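Local coordinates for protein histidine--tRNA ligase (Staphylococcus aureus, PDB 1QE0) that catalyses the ATP-dependent attachment of L-histidine to tRNA(His), releasing AMP and diphosphate, and works as a homodimeric class II aminoacyl-tRNA synthetase, at residues L161-V166 against I247-D252; E268-N273 against I280-G285. All blocks are in the same frame, centred on the assembly; numbering follows the deposited sequence.

Contact 1 of 2, residues L161-V166 against I247-D252. Unlike the reference sequence in segment 247-252: Thr250 (reference Ile).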
loop_
_atom_site.group_PDB
_atom_site.type_symbol
_atom_site.label_atom_id
_atom_site.label_comp_id
_atom_site.label_asym_id
_atom_site.label_seq_id
_atom_site.Cartn_x
_atom_site.Cartn_y
_atom_site.Cartn_z
ATOM N N LEU A 161 10.561 -13.849 19.370
ATOM C CA LEU A 161 10.427 -12.482 19.884
ATOM C C LEU A 161 11.413 -12.268 21.022
ATOM O O LEU A 161 11.453 -13.025 21.967
ATOM C CB LEU A 161 8.969 -12.225 20.332
ATOM C CG LEU A 161 8.412 -10.936 20.964
ATOM C CD1 LEU A 161 9.489 -9.922 21.186
ATOM C CD2 LEU A 161 7.329 -10.344 20.104
ATOM N N VAL A 162 12.192 -11.209 20.914
ATOM C CA VAL A 162 13.199 -10.863 21.878
ATOM C C VAL A 162 12.918 -9.452 22.378
ATOM O O VAL A 162 12.816 -8.515 21.584
ATOM C CB VAL A 162 14.557 -10.915 21.204
ATOM C CG1 VAL A 162 15.640 -10.556 22.164
ATOM C CG2 VAL A 162 14.781 -12.287 20.612
ATOM N N ILE A 163 12.792 -9.305 23.698
ATOM C CA ILE A 163 12.493 -8.019 24.339
ATOM C C ILE A 163 13.512 -7.650 25.415
ATOM O O ILE A 163 14.304 -8.473 25.836
ATOM C CB ILE A 163 11.116 -8.044 25.006
ATOM C CG1 ILE A 163 11.125 -9.026 26.153
ATOM C CG2 ILE A 163 10.040 -8.486 24.024
ATOM C CD1 ILE A 163 9.808 -9.074 26.881
ATOM N N ASN A 164 13.471 -6.402 25.851
ATOM C CA ASN A 164 14.349 -5.867 26.876
ATOM C C ASN A 164 13.757 -4.510 27.294
ATOM O O ASN A 164 12.827 -3.991 26.671
ATOM C CB ASN A 164 15.791 -5.670 26.351
ATOM C CG ASN A 164 16.756 -5.147 27.449
ATOM O OD1 ASN A 164 17.685 -4.347 27.213
ATOM N ND2 ASN A 164 16.495 -5.580 28.671
ATOM N N SER A 165 14.281 -3.943 28.367
ATOM C CA SER A 165 13.809 -2.669 28.825
ATOM C C SER A 165 14.983 -1.846 29.231
ATOM O O SER A 165 15.842 -2.316 29.951
ATOM C CB SER A 165 12.937 -2.835 30.032
ATOM O OG SER A 165 12.599 -1.547 30.519
ATOM N N VAL A 166 14.988 -0.596 28.816
ATOM C CA VAL A 166 16.058 0.301 29.164
ATOM C C VAL A 166 15.543 1.321 30.184
ATOM O O VAL A 166 16.058 2.433 30.295
ATOM C CB VAL A 166 16.624 0.958 27.893
ATOM C CG1 VAL A 166 17.502 -0.051 27.142
ATOM C CG2 VAL A 166 15.490 1.379 26.985
ATOM N N ILE A 247 2.206 -15.330 24.578
ATOM C CA ILE A 247 3.206 -14.976 23.590
ATOM C C ILE A 247 4.564 -15.301 24.205
ATOM O O ILE A 247 4.844 -14.953 25.338
ATOM C CB ILE A 247 3.070 -13.503 23.208
ATOM C CG1 ILE A 247 1.689 -13.313 22.561
ATOM C CG2 ILE A 247 4.213 -13.081 22.302
ATOM C CD1 ILE A 247 1.228 -11.882 22.390
ATOM N N PRO A 248 5.342 -16.137 23.527
ATOM C CA PRO A 248 6.651 -16.498 24.052
ATOM C C PRO A 248 7.638 -15.401 23.703
ATOM O O PRO A 248 7.501 -14.778 22.646
ATOM C CB PRO A 248 6.962 -17.791 23.295
ATOM C CG PRO A 248 5.629 -18.283 22.807
ATOM C CD PRO A 248 4.992 -16.999 22.393
ATOM N N TYR A 249 8.633 -15.190 24.570
ATOM C CA TYR A 249 9.628 -14.159 24.373
ATOM C C TYR A 249 10.947 -14.501 25.044
ATOM O O TYR A 249 10.999 -15.216 26.044
ATOM C CB TYR A 249 9.128 -12.866 24.974
ATOM C CG TYR A 249 8.987 -12.954 26.452
ATOM C CD1 TYR A 249 10.070 -12.712 27.277
ATOM C CD2 TYR A 249 7.774 -13.294 27.032
ATOM C CE1 TYR A 249 9.964 -12.804 28.654
ATOM C CE2 TYR A 249 7.646 -13.389 28.417
ATOM C CZ TYR A 249 8.751 -13.141 29.226
ATOM O OH TYR A 249 8.649 -13.210 30.601
ATOM N N THR A 250 12.003 -13.879 24.554
ATOM C CA THR A 250 13.327 -14.090 25.082
ATOM C C THR A 250 13.796 -12.716 25.550
ATOM O O THR A 250 13.697 -11.731 24.820
ATOM C CB THR A 250 14.318 -14.637 23.977
ATOM O OG1 THR A 250 13.627 -15.481 23.039
ATOM C CG2 THR A 250 15.429 -15.466 24.617
ATOM N N GLU A 251 14.267 -12.643 26.786
ATOM C CA GLU A 251 14.774 -11.389 27.315
ATOM C C GLU A 251 16.252 -11.249 26.989
ATOM O O GLU A 251 17.066 -11.983 27.484
ATOM C CB GLU A 251 14.587 -11.354 28.812
ATOM C CG GLU A 251 13.206 -11.737 29.231
ATOM C CD GLU A 251 12.966 -11.451 30.682
ATOM O OE1 GLU A 251 13.370 -10.365 31.146
ATOM O OE2 GLU A 251 12.377 -12.303 31.367
ATOM N N ASP A 252 16.620 -10.324 26.143
ATOM C CA ASP A 252 18.017 -10.202 25.836
ATOM C C ASP A 252 18.499 -8.931 26.447
ATOM O O ASP A 252 18.482 -7.888 25.801
ATOM C CB ASP A 252 18.218 -10.169 24.325
ATOM C CG ASP A 252 19.668 -9.953 23.909
ATOM O OD1 ASP A 252 20.584 -9.897 24.762
ATOM O OD2 ASP A 252 19.877 -9.834 22.688
#

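Contact 2 of 2, residues E268-N273 against I280-G285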
loop_
_atom_site.group_PDB
_atom_site.type_symbol
_atom_site.label_atom_id
_atom_site.label_comp_id
_atom_site.label_asym_id
_atom_site.label_seq_id
_atom_site.Cartn_x
_atom_site.Cartn_y
_atom_site.Cartn_z
ATOM N N GLU A 268 12.677 -7.185 19.158
ATOM C CA GLU A 268 13.134 -7.578 17.851
ATOM C C GLU A 268 12.487 -8.913 17.620
ATOM O O GLU A 268 12.420 -9.710 18.553
ATOM C CB GLU A 268 14.627 -7.731 17.884
ATOM C CG GLU A 268 15.259 -6.815 16.907
ATOM C CD GLU A 268 16.763 -6.831 16.967
ATOM O OE1 GLU A 268 17.350 -5.728 16.860
ATOM O OE2 GLU A 268 17.356 -7.930 17.102
ATOM N N LEU A 269 11.884 -9.107 16.445
ATOM C CA LEU A 269 11.233 -10.372 16.114
ATOM C C LEU A 269 12.265 -11.039 15.252
ATOM O O LEU A 269 12.866 -10.391 14.378
ATOM C CB LEU A 269 9.968 -10.176 15.279
ATOM C CG LEU A 269 8.840 -11.200 15.487
ATOM C CD1 LEU A 269 7.815 -11.120 14.428
ATOM C CD2 LEU A 269 9.356 -12.575 15.508
ATOM N N MET A 270 12.542 -12.307 15.516
ATOM C CA MET A 270 13.527 -12.960 14.689
ATOM C C MET A 270 13.129 -14.311 14.146
ATOM O O MET A 270 12.212 -14.973 14.639
ATOM C CB MET A 270 14.927 -12.961 15.329
ATOM C CG MET A 270 15.019 -12.344 16.713
ATOM S SD MET A 270 16.700 -11.850 17.091
ATOM C CE MET A 270 16.922 -10.599 15.881
ATOM N N MET A 271 13.733 -14.590 12.999
ATOM C CA MET A 271 13.523 -15.784 12.218
ATOM C C MET A 271 14.757 -16.626 12.281
ATOM O O MET A 271 15.882 -16.162 12.019
ATOM C CB MET A 271 13.254 -15.365 10.761
ATOM C CG MET A 271 13.553 -16.379 9.643
ATOM S SD MET A 271 12.110 -17.322 9.073
ATOM C CE MET A 271 10.785 -16.310 9.602
ATOM N N ASP A 272 14.535 -17.854 12.703
ATOM C CA ASP A 272 15.589 -18.831 12.774
ATOM C C ASP A 272 15.483 -19.531 11.423
ATOM O O ASP A 272 14.482 -20.218 11.149
ATOM C CB ASP A 272 15.308 -19.851 13.891
ATOM C CG ASP A 272 15.442 -19.265 15.285
ATOM O OD1 ASP A 272 14.570 -19.571 16.140
ATOM O OD2 ASP A 272 16.431 -18.532 15.524
ATOM N N ASN A 273 16.443 -19.283 10.541
ATOM C CA ASN A 273 16.430 -19.948 9.249
ATOM C C ASN A 273 17.835 -20.160 8.710
ATOM O O ASN A 273 18.488 -19.213 8.282
ATOM C CB ASN A 273 15.564 -19.204 8.237
ATOM C CG ASN A 273 15.165 -20.084 7.068
ATOM O OD1 ASN A 273 16.022 -20.460 6.249
ATOM N ND2 ASN A 273 13.872 -20.443 6.991
ATOM N N ILE A 280 20.406 -16.597 11.246
ATOM C CA ILE A 280 19.343 -15.845 11.881
ATOM C C ILE A 280 19.175 -14.509 11.221
ATOM O O ILE A 280 20.137 -13.957 10.653
ATOM C CB ILE A 280 19.587 -15.688 13.404
ATOM C CG1 ILE A 280 18.309 -15.266 14.105
ATOM C CG2 ILE A 280 20.669 -14.681 13.692
ATOM C CD1 ILE A 280 18.344 -15.535 15.586
ATOM N N THR A 281 17.933 -14.025 11.239
ATOM C CA THR A 281 17.590 -12.726 10.666
ATOM C C THR A 281 16.561 -12.039 11.529
ATOM O O THR A 281 15.706 -12.675 12.158
ATOM C CB THR A 281 17.031 -12.819 9.189
ATOM O OG1 THR A 281 18.061 -13.266 8.314
ATOM C CG2 THR A 281 16.583 -11.454 8.672
ATOM N N THR A 282 16.680 -10.726 11.572
ATOM C CA THR A 282 15.759 -9.907 12.309
ATOM C C THR A 282 14.720 -9.542 11.278
ATOM O O THR A 282 15.038 -8.973 10.236
ATOM C CB THR A 282 16.425 -8.640 12.740
ATOM O OG1 THR A 282 17.705 -8.963 13.280
ATOM C CG2 THR A 282 15.593 -7.943 13.773
ATOM N N LEU A 283 13.491 -9.943 11.534
ATOM C CA LEU A 283 12.405 -9.647 10.630
ATOM C C LEU A 283 11.847 -8.215 10.874
ATOM O O LEU A 283 11.637 -7.431 9.932
ATOM C CB LEU A 283 11.323 -10.705 10.854
ATOM C CG LEU A 283 11.097 -11.765 9.788
ATOM C CD1 LEU A 283 12.365 -12.049 9.064
ATOM C CD2 LEU A 283 10.550 -13.003 10.426
ATOM N N CYS A 284 11.673 -7.881 12.155
ATOM C CA CYS A 284 11.110 -6.614 12.594
ATOM C C CYS A 284 11.746 -6.126 13.884
ATOM O O CYS A 284 12.325 -6.906 14.627
ATOM C CB CYS A 284 9.628 -6.823 12.837
ATOM S SG CYS A 284 8.852 -5.471 13.651
ATOM N N GLY A 285 11.580 -4.845 14.182
ATOM C CA GLY A 285 12.141 -4.266 15.402
ATOM C C GLY A 285 11.507 -2.933 15.812
ATOM O O GLY A 285 10.941 -2.218 14.974
#

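Contact 1 of 2, residues L161-V166 against I247-D252
Strand 159-165 carries the short strand 250-251 beside it as a parallel ladder, one of the two parallel pairings in the mostly antiparallel sheet of the class II synthetase catalytic domain. The alternation of backbone groups shows how such a ladder satisfies both partners. Ile163 gives both its polar backbone atoms to 247-252: its N donates to Thr250 O (2.8 Å), nearly along the C=O axis, and its O accepts from Asp252 N (3.0 Å), so that the two bonds bracket Glu251. Thr250 brackets Val162 in the same way: its O takes the Ile163 N-H, and its N donates to Leu161 O at 2.8 Å, lying in the carbonyl plane with an N-H...O angle of 147°. Val162 turns its own backbone bonding the other way, to strand 265-272.

Leu161 O is held most fully, since Thr250 OG1 adds a weak bond of 3.5 Å and Tyr249 CA approaches with a CA-H...O contact. Ile163 O likewise has a CA-H contact from Glu251.

The carboxylates find their main partners beyond the two segments: Glu251 OE1 meets Lys239 NZ in a salt bridge and hydrogen-bonds to Tyr235 OH, both on helix 231-245, and Asp252 OD1 accepts from Asn254 N, two residues further on.

Val162 CG1, anti to the backbone N, reaches Asp252 CB obliquely, and CG2 comes within 4.1 Å of Thr250 CB, these side chains also crossing obliquely. Ile163, on the opposite face with Glu251, has CG1 in the crowded position between backbone N and carbonyl carbon (chi1 66°), as Tyr249 has its CG (chi1 65°). This brings Ile163 CD1 obliquely to Tyr249 CD1 at 3.7 Å, while Glu251 CG lies in the ring plane at the tyrosine's edge.

Contact 2 of 2, residues E268-N273 against I280-G285
Thr281 O is gripped by one strong bond and one weaker contact: Met271 N donates to it at 2.9 Å, almost straight (174°) and nearly along the C=O axis, and Met270 CA adds a CA-H...O approach. Thr281 N returns a bond to Met271 O, completing one hydrogen-bonded pair, Met271 with Thr281, of this antiparallel hairpin.

Between Leu269 and Met270 the register slips by one. Leu269 N donates to Cys284 O and Leu269 O accepts from Leu283 N, both at 2.9 Å and both with the donor above the carbonyl plane. Leu283 and Cys284 thus both face Leu269, a classic beta bulge, and Leu283 has a helix-like backbone (psi -44°).

Bent at chi2 and chi3, the Met271 side chain crosses Leu283 obliquely, CE against CD2 at 3.4 Å. On the other face, Met270 lies alongside Thr282, its CE near OG1, while Glu268 CG meets Thr282 CG2.

Around the hairpin, Asp272 OD1 forms a salt bridge with Lys160 of strand 159-165. Helix 137-153 packs Tyr151 against Leu269, Leu283 and Cys284, whereas helix 310-319 sets Ala316 on Met271 and Arg312 on Thr281.

In the fold
Contact 1 and contact 2 lie in series along the chain, the first closing at residue 252 before the second opens at 268, and their centres are about 12 Å apart. Both belong to one mixed sheet of the class II synthetase catalytic region, in which strands 159-165 and 265-272 are antiparallel neighbours. They join there directly: Val162 O probably accepts a hydrogen bond from Glu268 N at 2.8 Å, and Val162 CG2 packs on Met270 CG. Strand 159-165 therefore sits between 250-251 and the hairpin, while 280-290 carries the sheet on to 302-309. Helix 137-153 touches both contacts, so the long-range pairing of contact 1 and the local hairpin of contact 2 share a helix as well as a sheet.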